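Local coordinates for protein D-glycero-alpha-D-manno-heptose 7-phosphate kinase (PDB 4N3O) that phosphorylates D-glycero-alpha-D-manno-heptose 7-phosphate at C-1 with ATP, as a GHMP-family sugar kinase in the first step toward the GDP-heptose used in capsule synthesis, at residues S86-I91 / L100-H105; C46-R51 / A131-L136; L42-T47 / S120-G125. One frame throughout, in Å; residues are numbered along the deposited sequence.

All three contacts press helices onto one face of the same mixed sheet. Contacts 2 and 3 join the same two elements, strand 42-50 and helix 118-134, at different points along them and share Cys46 and Thr47. Contact 1 brings helix 82-96 against strand 102-108, the neighbour of strand 42-50, and is nested in the chain between the partners of the other two. Contact 3 is buried, its centre about 10 Å from the centre of the chain, beside the predicted ATP loop; it is mainly aliphatic packing. Contact 2, about 23 Å centre to centre, is partly exposed and rests on an indole. Contact 1, as far out yet buried, adds a tyrosine hydroxyl bond to its aromatic packing.

Contact 1. Residues S86-I91 / L100-H105; sequences SIYNRI and LSFSLH
The hydroxyl of Tyr88 is held by two backbone groups. Leu100 N donates to Tyr88 OH at 3.2 Å, with a fairly straight N-H...O angle of 157°, and the hydroxyl itself donates to the carbonyl O of Lys72. Together these bonds tie the end of a buried ring to two backbone points and should limit how far it can swing. The ring reaches those partners because CG stands anti to the backbone N (chi1 174°), which sends the phenol off helix 82-96 toward the loop that leads into strand 102-108. The CD1-CE1 side of the phenol carries the apolar part of the contact. Tyr88 CE1 lies 4.2 Å from Leu100 CB, which sits at the edge of the tyrosine ring near its plane, and 3.6 Å from Phe102 CE1. Tyr88 CE1 in turn lies at the edge of the Phe102 ring, in its plane. The two rings meet obliquely, planes at 41° and centroids 5.8 Å apart. Helix 82-96 and strand 102-108, consecutive in the chain, pack as helix on sheet within the GHMP kinase N-terminal region. Phe102 also meets Phe130 of helix 118-134 edge-to-face. Leu100 and Ile91 both rest on Leu134 of that helix, while Tyr88 and Phe102 share Ile56 of strand 55-60, which places the contact where helices 82-96 and 118-134 close over strands 102-108 and 55-60.

Contact 2. Residues C46-R51 / A131-L136; sequences CTLIKR and AEWLNL
Leu48 lays its two methyl groups against the benzene half of the Trp133 indole, the side chains crossing at about a right angle. CD2 does most of the work: Leu48 CD2 lies 3.9 Å from the centroid of the six-membered ring of Trp133 and 23° off its normal, a CH-pi contact over the face. Leu48 CD2 is 3.6 Å from Trp133 CE3, displaced toward the rim, and Leu48 CD1 reaches that carbon at 3.7 Å. The opposite face of the indole is covered by Leu134 CD2 from the next residue of its own segment, so the ring is sandwiched between two leucine methyls. Trp133 has CG anti to its backbone N (chi1 173°), an orientation that carries the indole off the helix toward the sheet. Helix 118-134 is the helix that begins at the end of the predicted ATP-binding loop in the N-terminal domain of this GHMP kinase, and here its C-terminal part is packed on the far end of strand 42-50, away from the predicted catalytic and nucleotide sites. Lys50 lies two residues beyond Leu48 and points to the same side of the strand. Its chain runs at about a right angle to the Trp133 side chain and reaches the CZ2-CE2-NE1 side of the indole, which spans both rings. Lys50 CG, oblique to the ring plane, is 3.9 Å from Trp133 CZ2, and Lys50 CB is 4.1 Å from Trp133 NE1. Beyond CG the lysine is fully extended, and its ammonium end leads away from the helix. Ile7 of strand 6-21 also touches the indole, while Phe102 of strand 102-108 packs against Leu48.

Contact 3. Residues L42-T47 / S120-G125; sequences LYIHCT and STLVVG
Strand 42-47 and helix 120-125 run in roughly the same direction, their axes 32° apart and 8.5 Å at closest approach, with Ile44 nearest Leu122 and Cys46 nearest Gly125 by CA position. Ile44 is the main wedge. Ile44 CD1 enters between two consecutive helix residues, 3.6 Å from Thr121 CG2 and 3.7 Å from Leu122 CB, and lies close above the helix backbone, 3.5 Å from Leu122 N. The other branch spreads away from it: Ile44 CG2 packs on Leu122 CD1 at 3.8 Å, so the two arms of the isoleucine are divided between the base and the tip of the leucine, whose side chain crosses it at about a right angle. Thr121 turns its methyl, not its hydroxyl, to the strand. With CG2 anti to the backbone N and OG1 beside it (chi1 -64°), the hydroxyl is left to bond to the carbonyl O of Gly117, one turn earlier and part of the predicted ATP-binding loop. One side chain thus joins the strand to that loop. Further along, in one of its two conformers, Cys46 SG lies 4.0 Å from Gly125 C, against helix backbone. All this is apolar packing, characteristic of a helix laid on a sheet in the N-terminal domain of GHMP kinases. Ser120, pointing away from the strand, bonds to Glu151, a predicted magnesium ligand, and touches Asp163, the predicted proton acceptor. Strand 6-21 borders the contact, pairing with strand 42-50 and reaching Thr121 through Thr11 and Leu13; Ala167 of helix 162-169 also touches Thr121, and Phe84 of helix 82-96 packs on Leu122.

Contact 1. Residues S86-I91 / L100-H105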
# COMPACT_ATOMS: atom_id res chain seq x y z
N SER A 86 -7.33 -27.35 13.10
CA SER A 86 -8.08 -27.92 11.97
C SER A 86 -7.20 -27.96 10.72
O SER A 86 -7.20 -28.93 9.99
CB SER A 86 -9.31 -27.09 11.66
OG SER A 86 -10.09 -26.87 12.82
N ILE A 87 -6.47 -26.87 10.48
CA ILE A 87 -5.59 -26.80 9.33
C ILE A 87 -4.51 -27.86 9.50
O ILE A 87 -4.30 -28.69 8.61
CB ILE A 87 -4.97 -25.39 9.19
CG1 ILE A 87 -6.07 -24.39 8.80
CG2 ILE A 87 -3.87 -25.41 8.15
CD1 ILE A 87 -5.67 -22.94 8.96
N TYR A 88 -3.83 -27.85 10.63
CA TYR A 88 -2.79 -28.85 10.87
C TYR A 88 -3.32 -30.28 10.69
O TYR A 88 -2.76 -31.07 9.93
CB TYR A 88 -2.21 -28.69 12.27
CG TYR A 88 -1.24 -29.77 12.61
CD1 TYR A 88 0.04 -29.77 12.08
CD2 TYR A 88 -1.60 -30.82 13.45
CE1 TYR A 88 0.94 -30.78 12.38
CE2 TYR A 88 -0.71 -31.83 13.77
CZ TYR A 88 0.56 -31.80 13.22
OH TYR A 88 1.45 -32.80 13.51
N ASN A 89 -4.40 -30.60 11.39
CA ASN A 89 -5.00 -31.93 11.30
C ASN A 89 -5.27 -32.36 9.85
O ASN A 89 -5.01 -33.49 9.48
CB ASN A 89 -6.30 -31.97 12.11
CG ASN A 89 -6.08 -31.78 13.61
OD1 ASN A 89 -4.96 -31.91 14.13
ND2 ASN A 89 -7.16 -31.47 14.32
N ARG A 90 -5.73 -31.43 9.03
CA ARG A 90 -6.05 -31.72 7.65
C ARG A 90 -4.79 -31.94 6.80
O ARG A 90 -4.75 -32.81 5.94
CB ARG A 90 -6.93 -30.61 7.08
CG ARG A 90 -7.50 -30.86 5.70
CD ARG A 90 -8.57 -31.95 5.66
NE ARG A 90 -9.11 -32.06 4.30
CZ ARG A 90 -10.18 -31.41 3.85
NH1 ARG A 90 -10.89 -30.60 4.63
NH2 ARG A 90 -10.55 -31.58 2.58
N ILE A 91 -3.75 -31.15 7.04
CA ILE A 91 -2.48 -31.32 6.33
C ILE A 91 -1.85 -32.68 6.64
O ILE A 91 -1.17 -33.26 5.80
CB ILE A 91 -1.46 -30.23 6.71
CG1 ILE A 91 -1.94 -28.85 6.25
CG2 ILE A 91 -0.10 -30.53 6.10
CD1 ILE A 91 -2.09 -28.70 4.74
N LEU A 100 4.43 -33.46 12.47
CA LEU A 100 5.38 -32.44 12.03
C LEU A 100 5.75 -31.58 13.22
O LEU A 100 4.95 -31.43 14.16
CB LEU A 100 4.75 -31.58 10.93
CG LEU A 100 4.17 -32.33 9.73
CD1 LEU A 100 3.32 -31.37 8.91
CD2 LEU A 100 5.25 -32.98 8.87
N SER A 101 6.95 -31.00 13.18
CA SER A 101 7.41 -30.14 14.27
C SER A 101 7.76 -28.75 13.71
O SER A 101 8.60 -28.63 12.82
CB SER A 101 8.59 -30.79 14.99
OG SER A 101 8.93 -30.08 16.18
N PHE A 102 7.11 -27.72 14.24
CA PHE A 102 7.27 -26.36 13.73
C PHE A 102 6.62 -25.35 14.63
O PHE A 102 5.86 -25.72 15.53
CB PHE A 102 6.51 -26.26 12.40
CG PHE A 102 5.02 -26.46 12.57
CD1 PHE A 102 4.47 -27.73 12.52
CD2 PHE A 102 4.19 -25.39 12.86
CE1 PHE A 102 3.11 -27.92 12.72
CE2 PHE A 102 2.83 -25.57 13.04
CZ PHE A 102 2.28 -26.84 12.97
N SER A 103 6.88 -24.07 14.35
CA SER A 103 6.24 -22.95 15.05
C SER A 103 5.59 -22.10 13.96
O SER A 103 6.19 -21.87 12.92
CB SER A 103 7.23 -22.12 15.85
OG SER A 103 8.13 -21.42 15.02
N LEU A 104 4.37 -21.64 14.21
CA LEU A 104 3.60 -20.86 13.26
C LEU A 104 3.26 -19.52 13.91
O LEU A 104 2.65 -19.50 14.99
CB LEU A 104 2.32 -21.60 12.90
CG LEU A 104 1.40 -20.91 11.89
CD1 LEU A 104 2.10 -20.82 10.55
CD2 LEU A 104 0.07 -21.63 11.77
N HIS A 105 3.63 -18.41 13.27
CA HIS A 105 3.41 -17.10 13.85
C HIS A 105 2.60 -16.26 12.88
O HIS A 105 2.95 -16.21 11.71
CB HIS A 105 4.77 -16.42 14.10
CG HIS A 105 5.78 -17.31 14.76
ND1 HIS A 105 6.07 -17.23 16.11
CD2 HIS A 105 6.57 -18.28 14.26
CE1 HIS A 105 7.01 -18.12 16.40
NE2 HIS A 105 7.33 -18.77 15.29

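Contact 2. Residues C46-R51 / A131-L136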
# COMPACT_ATOMS: atom_id res chain seq x y z
N CYS A 46 2.22 -14.48 7.81
CA CYS A 46 2.47 -15.76 8.45
C CYS A 46 3.92 -16.17 8.29
O CYS A 46 4.49 -16.03 7.21
CB CYS A 46 1.62 -16.88 7.83
SG CYS A 46 -0.16 -16.67 8.05
N THR A 47 4.51 -16.65 9.37
CA THR A 47 5.86 -17.18 9.36
C THR A 47 5.79 -18.61 9.93
O THR A 47 5.23 -18.84 11.01
CB THR A 47 6.83 -16.35 10.19
OG1 THR A 47 7.13 -15.14 9.49
CG2 THR A 47 8.12 -17.07 10.38
N LEU A 48 6.37 -19.57 9.20
CA LEU A 48 6.37 -20.96 9.66
C LEU A 48 7.82 -21.40 9.77
O LEU A 48 8.53 -21.42 8.76
CB LEU A 48 5.60 -21.85 8.69
CG LEU A 48 5.31 -23.31 9.10
CD1 LEU A 48 4.38 -23.94 8.09
CD2 LEU A 48 6.58 -24.14 9.22
N ILE A 49 8.25 -21.76 10.98
CA ILE A 49 9.63 -22.19 11.21
C ILE A 49 9.73 -23.64 11.66
O ILE A 49 9.19 -24.03 12.69
CB ILE A 49 10.34 -21.32 12.28
CG1 ILE A 49 10.15 -19.83 12.00
CG2 ILE A 49 11.83 -21.64 12.33
CD1 ILE A 49 10.67 -18.94 13.11
N LYS A 50 10.46 -24.42 10.87
CA LYS A 50 10.70 -25.82 11.20
C LYS A 50 11.58 -25.89 12.44
O LYS A 50 12.53 -25.10 12.59
CB LYS A 50 11.40 -26.54 10.04
CG LYS A 50 11.73 -28.00 10.36
CD LYS A 50 12.35 -28.74 9.18
CE LYS A 50 12.67 -30.19 9.56
NZ LYS A 50 13.14 -30.98 8.41
N ARG A 51 11.25 -26.81 13.33
CA ARG A 51 12.02 -27.02 14.56
C ARG A 51 12.13 -28.53 14.83
O ARG A 51 11.20 -29.28 14.56
CB ARG A 51 11.40 -26.24 15.73
CG ARG A 51 9.92 -26.46 15.93
CD ARG A 51 9.31 -25.45 16.90
NE ARG A 51 9.72 -25.67 18.29
CZ ARG A 51 10.69 -25.02 18.93
NH1 ARG A 51 11.38 -24.05 18.34
NH2 ARG A 51 10.96 -25.33 20.19
N ALA A 131 1.97 -25.73 2.38
CA ALA A 131 2.15 -26.21 1.02
C ALA A 131 3.56 -25.93 0.48
O ALA A 131 4.17 -26.80 -0.15
CB ALA A 131 1.10 -25.58 0.11
N GLU A 132 4.04 -24.72 0.74
CA GLU A 132 5.37 -24.27 0.31
C GLU A 132 6.47 -25.02 1.05
O GLU A 132 7.48 -25.43 0.46
CB GLU A 132 5.50 -22.78 0.65
CG GLU A 132 6.82 -22.13 0.27
CD GLU A 132 6.92 -21.84 -1.21
OE1 GLU A 132 6.37 -22.62 -2.01
OE2 GLU A 132 7.56 -20.83 -1.56
N TRP A 133 6.26 -25.20 2.34
CA TRP A 133 7.21 -25.85 3.20
C TRP A 133 7.34 -27.35 2.88
O TRP A 133 8.45 -27.89 2.79
CB TRP A 133 6.79 -25.68 4.66
CG TRP A 133 7.64 -26.46 5.60
CD1 TRP A 133 8.99 -26.64 5.52
CD2 TRP A 133 7.23 -27.10 6.81
NE1 TRP A 133 9.44 -27.40 6.57
CE2 TRP A 133 8.37 -27.69 7.39
CE3 TRP A 133 6.00 -27.25 7.46
CZ2 TRP A 133 8.33 -28.42 8.58
CZ3 TRP A 133 5.95 -27.97 8.64
CH2 TRP A 133 7.11 -28.55 9.19
N LEU A 134 6.20 -28.00 2.70
CA LEU A 134 6.15 -29.43 2.47
C LEU A 134 6.11 -29.81 1.00
O LEU A 134 6.03 -31.00 0.68
CB LEU A 134 4.95 -30.00 3.20
CG LEU A 134 4.95 -29.70 4.70
CD1 LEU A 134 3.59 -29.91 5.32
CD2 LEU A 134 6.02 -30.54 5.40
N ASN A 135 6.16 -28.82 0.10
CA ASN A 135 6.16 -29.07 -1.35
C ASN A 135 4.93 -29.84 -1.80
O ASN A 135 5.00 -30.73 -2.65
CB ASN A 135 7.43 -29.83 -1.76
CG ASN A 135 7.68 -29.83 -3.27
OD1 ASN A 135 7.24 -28.94 -4.00
ND2 ASN A 135 8.44 -30.83 -3.74
N LEU A 136 3.78 -29.50 -1.24
CA LEU A 136 2.55 -30.19 -1.58
C LEU A 136 2.11 -29.84 -2.98
O LEU A 136 2.27 -28.71 -3.40
CB LEU A 136 1.46 -29.80 -0.58
CG LEU A 136 1.78 -30.00 0.89
CD1 LEU A 136 0.61 -29.54 1.74
CD2 LEU A 136 2.11 -31.46 1.17

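Contact 3. Residues L42-T47 / S120-G125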
# COMPACT_ATOMS: atom_id res chain seq x y z
N LEU A 42 -3.62 -4.57 2.63
CA LEU A 42 -3.71 -4.77 4.07
C LEU A 42 -3.64 -6.29 4.11
O LEU A 42 -4.38 -6.97 3.42
CB LEU A 42 -5.02 -4.23 4.63
CG LEU A 42 -5.23 -2.73 4.42
CD1 LEU A 42 -6.65 -2.33 4.79
CD2 LEU A 42 -4.25 -1.93 5.22
N TYR A 43 -2.75 -6.81 4.93
CA TYR A 43 -2.45 -8.20 4.88
C TYR A 43 -2.44 -8.97 6.18
O TYR A 43 -2.38 -8.40 7.27
CB TYR A 43 -1.00 -8.33 4.34
CG TYR A 43 -0.71 -7.68 3.00
CD1 TYR A 43 -0.95 -8.35 1.81
CD2 TYR A 43 -0.11 -6.40 2.92
CE1 TYR A 43 -0.65 -7.78 0.58
CE2 TYR A 43 0.19 -5.82 1.68
CZ TYR A 43 -0.07 -6.52 0.53
OH TYR A 43 0.21 -5.99 -0.70
N ILE A 44 -2.44 -10.28 6.01
CA ILE A 44 -2.24 -11.23 7.08
C ILE A 44 -0.87 -11.83 6.79
O ILE A 44 -0.61 -12.29 5.68
CB ILE A 44 -3.32 -12.31 7.14
CG1 ILE A 44 -4.58 -11.66 7.73
CG2 ILE A 44 -2.86 -13.47 8.02
CD1 ILE A 44 -5.72 -12.59 7.99
N HIS A 45 0.01 -11.78 7.79
CA HIS A 45 1.38 -12.22 7.66
C HIS A 45 1.54 -13.51 8.42
O HIS A 45 1.07 -13.63 9.53
CB HIS A 45 2.33 -11.16 8.24
CG HIS A 45 2.04 -9.77 7.78
ND1 HIS A 45 2.68 -9.20 6.70
CD2 HIS A 45 1.16 -8.84 8.24
CE1 HIS A 45 2.20 -7.98 6.51
NE2 HIS A 45 1.29 -7.74 7.43
N CYS A 46 2.22 -14.48 7.81
CA CYS A 46 2.47 -15.76 8.45
C CYS A 46 3.92 -16.17 8.29
O CYS A 46 4.49 -16.03 7.21
CB CYS A 46 1.62 -16.88 7.83
SG CYS A 46 -0.16 -16.67 8.05
N THR A 47 4.51 -16.65 9.37
CA THR A 47 5.86 -17.18 9.36
C THR A 47 5.79 -18.61 9.93
O THR A 47 5.23 -18.84 11.01
CB THR A 47 6.83 -16.35 10.19
OG1 THR A 47 7.13 -15.14 9.49
CG2 THR A 47 8.12 -17.07 10.38
N SER A 120 -10.99 -15.99 6.02
CA SER A 120 -10.62 -16.73 4.83
C SER A 120 -9.18 -16.41 4.48
O SER A 120 -8.43 -17.28 4.11
CB SER A 120 -11.51 -16.32 3.66
OG SER A 120 -12.87 -16.44 4.03
N THR A 121 -8.84 -15.12 4.56
CA THR A 121 -7.50 -14.64 4.31
C THR A 121 -6.47 -15.34 5.23
O THR A 121 -5.37 -15.67 4.81
CB THR A 121 -7.43 -13.10 4.50
OG1 THR A 121 -8.25 -12.45 3.53
CG2 THR A 121 -6.02 -12.59 4.36
N LEU A 122 -6.84 -15.55 6.49
CA LEU A 122 -5.93 -16.21 7.45
C LEU A 122 -5.72 -17.69 7.09
O LEU A 122 -4.57 -18.17 7.04
CB LEU A 122 -6.49 -16.09 8.87
CG LEU A 122 -5.74 -16.80 10.00
CD1 LEU A 122 -4.30 -16.34 10.08
CD2 LEU A 122 -6.44 -16.55 11.32
N VAL A 123 -6.81 -18.39 6.84
CA VAL A 123 -6.74 -19.83 6.51
C VAL A 123 -5.89 -20.05 5.26
O VAL A 123 -5.06 -20.97 5.21
CB VAL A 123 -8.15 -20.45 6.33
CG1 VAL A 123 -8.03 -21.90 5.87
CG2 VAL A 123 -8.97 -20.34 7.62
N VAL A 124 -6.09 -19.22 4.25
CA VAL A 124 -5.31 -19.30 3.00
C VAL A 124 -3.82 -19.07 3.25
O VAL A 124 -2.99 -19.82 2.76
CB VAL A 124 -5.87 -18.33 1.94
CG1 VAL A 124 -4.89 -18.14 0.80
CG2 VAL A 124 -7.20 -18.86 1.42
N GLY A 125 -3.47 -18.05 4.02
CA GLY A 125 -2.06 -17.80 4.28
C GLY A 125 -1.36 -18.95 4.98
O GLY A 125 -0.22 -19.28 4.66